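Local coordinates for periplasmic binding protein component of an ABC type zinc uptake transporter (Synechocystis sp., PDB 2OV1) that probably captures zinc in the periplasm and delivers it to the membrane permease of an ABC-type zinc uptake transporter, at residues Q112-A117 with A133-F138; H165-Y170 with L234-A239. One frame throughout, in Å; residues are numbered along the deposited sequence.

Contact 1 (Q112-A117 with A133-F138); sequences QATTIA and ANLAAF
Leu135 reaches across from helix 128-153 and sets its branched end against Ala113 and Ala117, one helical turn apart on helix 106-123. Its CG lies anti to the backbone N (chi1 -169°), which carries the branch out toward the partner helix. There the two alanines are met by different atoms. Leu135 CG packs against Ala117 CB at 3.6 Å. Leu135 CD2 extends toward the preceding turn and touches Ala113 CB at 3.7 Å. The same methyl lies against the backbone between Ala113 and Thr114, with Ala113 C also 3.7 Å from Leu135 CD2. Phe138 follows one turn on and takes Ala113 from another direction. Its CD1 is 3.8 Å from Ala113 CB, and the methyl approaches the ring obliquely. Thr114 borders the leucine, but its OG1 is bonded to Lys110 O within its own helix.

The helix segments run antiparallel, at 173°, with axes 9.9 Å apart. The helices are consecutive in the chain and form a helical hairpin. Helix 10-20 packs on the same hairpin, with Ile19 touching both Ala113 and Ala117 and Lys18 touching Phe138. The contact is apolar, made of methyl, branch and ring carbons. Small alanines on one helix receive large side chains from the other, so the pairing rests on shape and on burial of carbon surface, away from the zinc site.

Contact 2 (H165-Y170 with L234-A239); sequences HPSWAY and LDPLAA
The loop before helix 169-174 meets the end of strand 230-234 and the type I beta turn of residues 235-238, nearest at Ser167 and Pro236, with CA atoms 6.9 Å apart. Trp168, at the N-cap position of helix 169-174, bridges the gap with its indole. Its CG stands anti to the carbonyl carbon (chi1 -43°), and the ring extends toward the other segment. Leu234 CD1 sits over one face in a CH-pi contact, 4.1 Å from the centroid of the five-membered ring of Trp168. It lies 16° off the ring normal. Leu234 CB lies nearest the benzo part, 3.7 Å from Trp168 CZ2. Pro236 comes closer still and obliquely, with its N 3.5 Å from Trp168 CZ2, and its CB packs on the same ring atom. Asp235 O lies at the indole edge, near the ring plane, 3.7 Å from Trp168 CH2. Val248 of helix 241-256 touches both Trp168 and Leu234.

A water lies in the plane of the indole at its edge. It accepts from Trp168 NE1 at 3.0 Å and donates to Leu234 O at 2.9 Å. Within the turn, Leu237 N bonds to Asp235 OD1 at 3.0 Å. This makes an Asx turn, and the donor comes from above the carboxylate plane.

His165, a zinc ligand, lies three residues before Trp168. Between them, Ser167 sets CB against Pro236 CB. Its OG is hydrogen-bonded to Glu212, whose other carboxylate oxygen has a weak hydrogen bond to His165 ND1. The tryptophan's nitrogen is thus satisfied through water while its carbon surface is buried. The indole joins the loop that bears a metal ligand to the end of strand 230-234.

From the N terminus, the chain first builds the parallel sheet with strands 3-7, 24-28, 54-57 and 78-81. It then enters helix 106-123, turns back, and contact 1 closes the short hairpin with helix 128-153. That long helix leads to the second parallel sheet. Contact 2 opens after strand 160-163 and closes 64 residues later, at the end of strand 230-234. The contacts run in series, neither nesting nor crossing. Contact 1 joins helices 106-123 and 128-153 beside helix 10-20. Contact 2 ties loops following two strands of the second sheet, near the zinc site. Their centres are 22 Å apart, and their nearest atoms are about 8 Å apart without touching.

Contact 1 (Q112-A117 with A133-F138)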
loop_
_atom_site.group_PDB
_atom_site.type_symbol
_atom_site.label_atom_id
_atom_site.label_comp_id
_atom_site.label_asym_id
_atom_site.label_seq_id
_atom_site.Cartn_x
_atom_site.Cartn_y
_atom_site.Cartn_z
ATOM N N GLN A 112 -6.260 -8.643 -6.392
ATOM C CA GLN A 112 -4.821 -8.919 -6.441
ATOM C C GLN A 112 -4.509 -10.313 -5.953
ATOM O O GLN A 112 -3.594 -10.960 -6.438
ATOM C CB GLN A 112 -4.045 -7.914 -5.584
ATOM C CG GLN A 112 -4.154 -6.505 -6.084
ATOM C CD GLN A 112 -4.068 -5.505 -4.965
ATOM O OE1 GLN A 112 -3.050 -5.400 -4.282
ATOM N NE2 GLN A 112 -5.142 -4.756 -4.768
ATOM N N ALA A 113 -5.275 -10.767 -4.974
ATOM C CA ALA A 113 -5.060 -12.087 -4.411
ATOM C C ALA A 113 -5.535 -13.141 -5.387
ATOM O O ALA A 113 -4.890 -14.173 -5.571
ATOM C CB ALA A 113 -5.807 -12.227 -3.099
ATOM N N THR A 114 -6.672 -12.875 -6.017
ATOM C CA THR A 114 -7.237 -13.811 -6.971
ATOM C C THR A 114 -6.211 -14.123 -8.049
ATOM O O THR A 114 -5.966 -15.278 -8.378
ATOM C CB THR A 114 -8.501 -13.221 -7.603
ATOM O OG1 THR A 114 -9.467 -12.980 -6.573
ATOM C CG2 THR A 114 -9.078 -14.173 -8.617
ATOM N N THR A 115 -5.612 -13.066 -8.583
ATOM C CA THR A 115 -4.595 -13.169 -9.620
ATOM C C THR A 115 -3.401 -13.985 -9.115
ATOM O O THR A 115 -2.897 -14.867 -9.812
ATOM C CB THR A 115 -4.101 -11.762 -10.025
ATOM O OG1 THR A 115 -5.223 -10.960 -10.409
ATOM C CG2 THR A 115 -3.109 -11.842 -11.175
ATOM N N ILE A 116 -2.947 -13.675 -7.903
ATOM C CA ILE A 116 -1.807 -14.358 -7.292
ATOM C C ILE A 116 -2.125 -15.839 -7.143
ATOM O O ILE A 116 -1.304 -16.703 -7.463
ATOM C CB ILE A 116 -1.491 -13.760 -5.906
ATOM C CG1 ILE A 116 -1.121 -12.286 -6.057
ATOM C CG2 ILE A 116 -0.343 -14.526 -5.256
ATOM C CD1 ILE A 116 -1.052 -11.512 -4.767
ATOM N N ALA A 117 -3.328 -16.112 -6.645
ATOM C CA ALA A 117 -3.804 -17.476 -6.455
ATOM C C ALA A 117 -3.763 -18.195 -7.796
ATOM O O ALA A 117 -3.221 -19.300 -7.916
ATOM C CB ALA A 117 -5.226 -17.464 -5.909
ATOM N N ALA A 133 -8.542 -22.748 -2.023
ATOM C CA ALA A 133 -9.153 -22.722 -0.704
ATOM C C ALA A 133 -8.620 -21.520 0.054
ATOM O O ALA A 133 -9.391 -20.668 0.504
ATOM C CB ALA A 133 -8.839 -24.007 0.048
ATOM N N ASN A 134 -7.299 -21.441 0.193
ATOM C CA ASN A 134 -6.693 -20.323 0.908
ATOM C C ASN A 134 -7.248 -19.003 0.394
ATOM O O ASN A 134 -7.594 -18.125 1.173
ATOM C CB ASN A 134 -5.171 -20.368 0.758
ATOM C CG ASN A 134 -4.559 -21.531 1.505
ATOM O OD1 ASN A 134 -5.186 -22.089 2.403
ATOM N ND2 ASN A 134 -3.332 -21.889 1.158
ATOM N N LEU A 135 -7.348 -18.895 -0.922
ATOM C CA LEU A 135 -7.874 -17.709 -1.569
ATOM C C LEU A 135 -9.291 -17.400 -1.082
ATOM O O LEU A 135 -9.594 -16.268 -0.699
ATOM C CB LEU A 135 -7.874 -17.917 -3.081
ATOM C CG LEU A 135 -8.147 -16.715 -3.992
ATOM C CD1 LEU A 135 -9.630 -16.533 -4.230
ATOM C CD2 LEU A 135 -7.546 -15.470 -3.355
ATOM N N ALA A 136 -10.153 -18.414 -1.091
ATOM C CA ALA A 136 -11.541 -18.258 -0.659
ATOM C C ALA A 136 -11.612 -17.760 0.778
ATOM O O ALA A 136 -12.432 -16.903 1.125
ATOM C CB ALA A 136 -12.274 -19.596 -0.789
ATOM N N ALA A 137 -10.732 -18.306 1.608
ATOM C CA ALA A 137 -10.668 -17.949 3.020
ATOM C C ALA A 137 -10.242 -16.490 3.184
ATOM O O ALA A 137 -10.908 -15.713 3.884
ATOM C CB ALA A 137 -9.688 -18.886 3.759
ATOM N N PHE A 138 -9.127 -16.129 2.548
ATOM C CA PHE A 138 -8.608 -14.763 2.594
ATOM C C PHE A 138 -9.710 -13.792 2.105
ATOM O O PHE A 138 -9.951 -12.761 2.733
ATOM C CB PHE A 138 -7.348 -14.654 1.713
ATOM C CG PHE A 138 -6.676 -13.292 1.746
ATOM C CD1 PHE A 138 -5.885 -12.876 0.680
ATOM C CD2 PHE A 138 -6.840 -12.425 2.825
ATOM C CE1 PHE A 138 -5.269 -11.626 0.675
ATOM C CE2 PHE A 138 -6.222 -11.162 2.830
ATOM C CZ PHE A 138 -5.440 -10.768 1.752
#

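Contact 2 (H165-Y170 with L234-A239)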
loop_
_atom_site.group_PDB
_atom_site.type_symbol
_atom_site.label_atom_id
_atom_site.label_comp_id
_atom_site.label_asym_id
_atom_site.label_seq_id
_atom_site.Cartn_x
_atom_site.Cartn_y
_atom_site.Cartn_z
ATOM N N HIS A 165 2.439 11.870 2.741
ATOM C CA HIS A 165 2.487 11.305 1.390
ATOM C C HIS A 165 1.130 10.724 1.033
ATOM O O HIS A 165 0.473 10.098 1.860
ATOM C CB HIS A 165 3.564 10.228 1.269
ATOM C CG HIS A 165 4.922 10.778 0.991
ATOM N ND1 HIS A 165 6.035 9.984 0.828
ATOM C CD2 HIS A 165 5.353 12.061 0.847
ATOM C CE1 HIS A 165 7.092 10.745 0.600
ATOM N NE2 HIS A 165 6.701 12.008 0.607
ATOM N N PRO A 166 0.685 10.934 -0.212
ATOM C CA PRO A 166 -0.613 10.419 -0.649
ATOM C C PRO A 166 -0.534 8.944 -1.014
ATOM O O PRO A 166 -0.570 8.581 -2.185
ATOM C CB PRO A 166 -0.934 11.302 -1.843
ATOM C CG PRO A 166 0.406 11.453 -2.479
ATOM C CD PRO A 166 1.348 11.684 -1.298
ATOM N N SER A 167 -0.425 8.101 0.002
ATOM C CA SER A 167 -0.344 6.671 -0.214
ATOM C C SER A 167 -1.710 6.039 0.008
ATOM O O SER A 167 -1.892 4.861 -0.280
ATOM C CB SER A 167 0.649 6.042 0.765
ATOM O OG SER A 167 1.856 6.772 0.806
ATOM N N TRP A 168 -2.669 6.819 0.508
ATOM C CA TRP A 168 -3.982 6.272 0.801
ATOM C C TRP A 168 -5.127 6.726 -0.108
ATOM O O TRP A 168 -6.260 6.888 0.349
ATOM C CB TRP A 168 -4.312 6.540 2.286
ATOM C CG TRP A 168 -3.126 6.270 3.189
ATOM C CD1 TRP A 168 -2.032 7.086 3.375
ATOM C CD2 TRP A 168 -2.824 5.053 3.884
ATOM N NE1 TRP A 168 -1.075 6.450 4.119
ATOM C CE2 TRP A 168 -1.531 5.201 4.450
ATOM C CE3 TRP A 168 -3.512 3.848 4.082
ATOM C CZ2 TRP A 168 -0.916 4.186 5.198
ATOM C CZ3 TRP A 168 -2.897 2.839 4.826
ATOM C CH2 TRP A 168 -1.615 3.015 5.374
ATOM N N ALA A 169 -4.856 6.906 -1.396
ATOM C CA ALA A 169 -5.907 7.365 -2.318
ATOM C C ALA A 169 -6.991 6.313 -2.527
ATOM O O ALA A 169 -8.178 6.633 -2.599
ATOM C CB ALA A 169 -5.301 7.760 -3.673
ATOM N N TYR A 170 -6.573 5.060 -2.634
ATOM C CA TYR A 170 -7.506 3.968 -2.831
ATOM C C TYR A 170 -8.308 3.742 -1.551
ATOM O O TYR A 170 -9.546 3.774 -1.550
ATOM C CB TYR A 170 -6.721 2.736 -3.264
ATOM C CG TYR A 170 -6.211 2.872 -4.688
ATOM C CD1 TYR A 170 -7.053 2.611 -5.771
ATOM C CD2 TYR A 170 -4.905 3.298 -4.958
ATOM C CE1 TYR A 170 -6.615 2.765 -7.086
ATOM C CE2 TYR A 170 -4.455 3.459 -6.282
ATOM C CZ TYR A 170 -5.318 3.188 -7.335
ATOM O OH TYR A 170 -4.901 3.317 -8.642
ATOM N N LEU A 234 1.301 6.732 9.689
ATOM C CA LEU A 234 0.492 5.803 8.915
ATOM C C LEU A 234 1.515 5.058 8.086
ATOM O O LEU A 234 2.213 5.665 7.275
ATOM C CB LEU A 234 -0.470 6.525 7.976
ATOM C CG LEU A 234 -1.641 7.238 8.642
ATOM C CD1 LEU A 234 -2.706 7.542 7.585
ATOM C CD2 LEU A 234 -2.226 6.355 9.747
ATOM N N ASP A 235 1.601 3.746 8.306
ATOM C CA ASP A 235 2.555 2.877 7.606
ATOM C C ASP A 235 1.902 2.037 6.514
ATOM O O ASP A 235 1.226 1.049 6.795
ATOM C CB ASP A 235 3.235 1.946 8.606
ATOM C CG ASP A 235 4.344 1.139 7.979
ATOM O OD1 ASP A 235 4.695 1.443 6.816
ATOM O OD2 ASP A 235 4.870 0.208 8.636
ATOM N N PRO A 236 2.113 2.414 5.245
ATOM C CA PRO A 236 1.536 1.685 4.108
ATOM C C PRO A 236 2.288 0.380 3.798
ATOM O O PRO A 236 1.763 -0.509 3.120
ATOM C CB PRO A 236 1.646 2.691 2.968
ATOM C CG PRO A 236 2.931 3.381 3.278
ATOM C CD PRO A 236 2.869 3.593 4.782
ATOM N N LEU A 237 3.513 0.263 4.301
ATOM C CA LEU A 237 4.302 -0.933 4.059
ATOM C C LEU A 237 4.253 -1.949 5.210
ATOM O O LEU A 237 4.993 -2.939 5.210
ATOM C CB LEU A 237 5.751 -0.544 3.738
ATOM C CG LEU A 237 5.925 0.308 2.471
ATOM C CD1 LEU A 237 7.379 0.732 2.321
ATOM C CD2 LEU A 237 5.465 -0.478 1.253
ATOM N N ALA A 238 3.360 -1.725 6.170
ATOM C CA ALA A 238 3.224 -2.625 7.315
ATOM C C ALA A 238 3.026 -4.083 6.916
ATOM O O ALA A 238 2.210 -4.394 6.039
ATOM C CB ALA A 238 2.064 -2.171 8.207
ATOM N N ALA A 239 3.768 -4.971 7.581
ATOM C CA ALA A 239 3.708 -6.415 7.331
ATOM C C ALA A 239 2.384 -6.983 7.806
ATOM O O ALA A 239 1.772 -7.819 7.143
ATOM C CB ALA A 239 4.859 -7.117 8.048
HETATM O O HOH W 1 1.639 7.372 4.992
#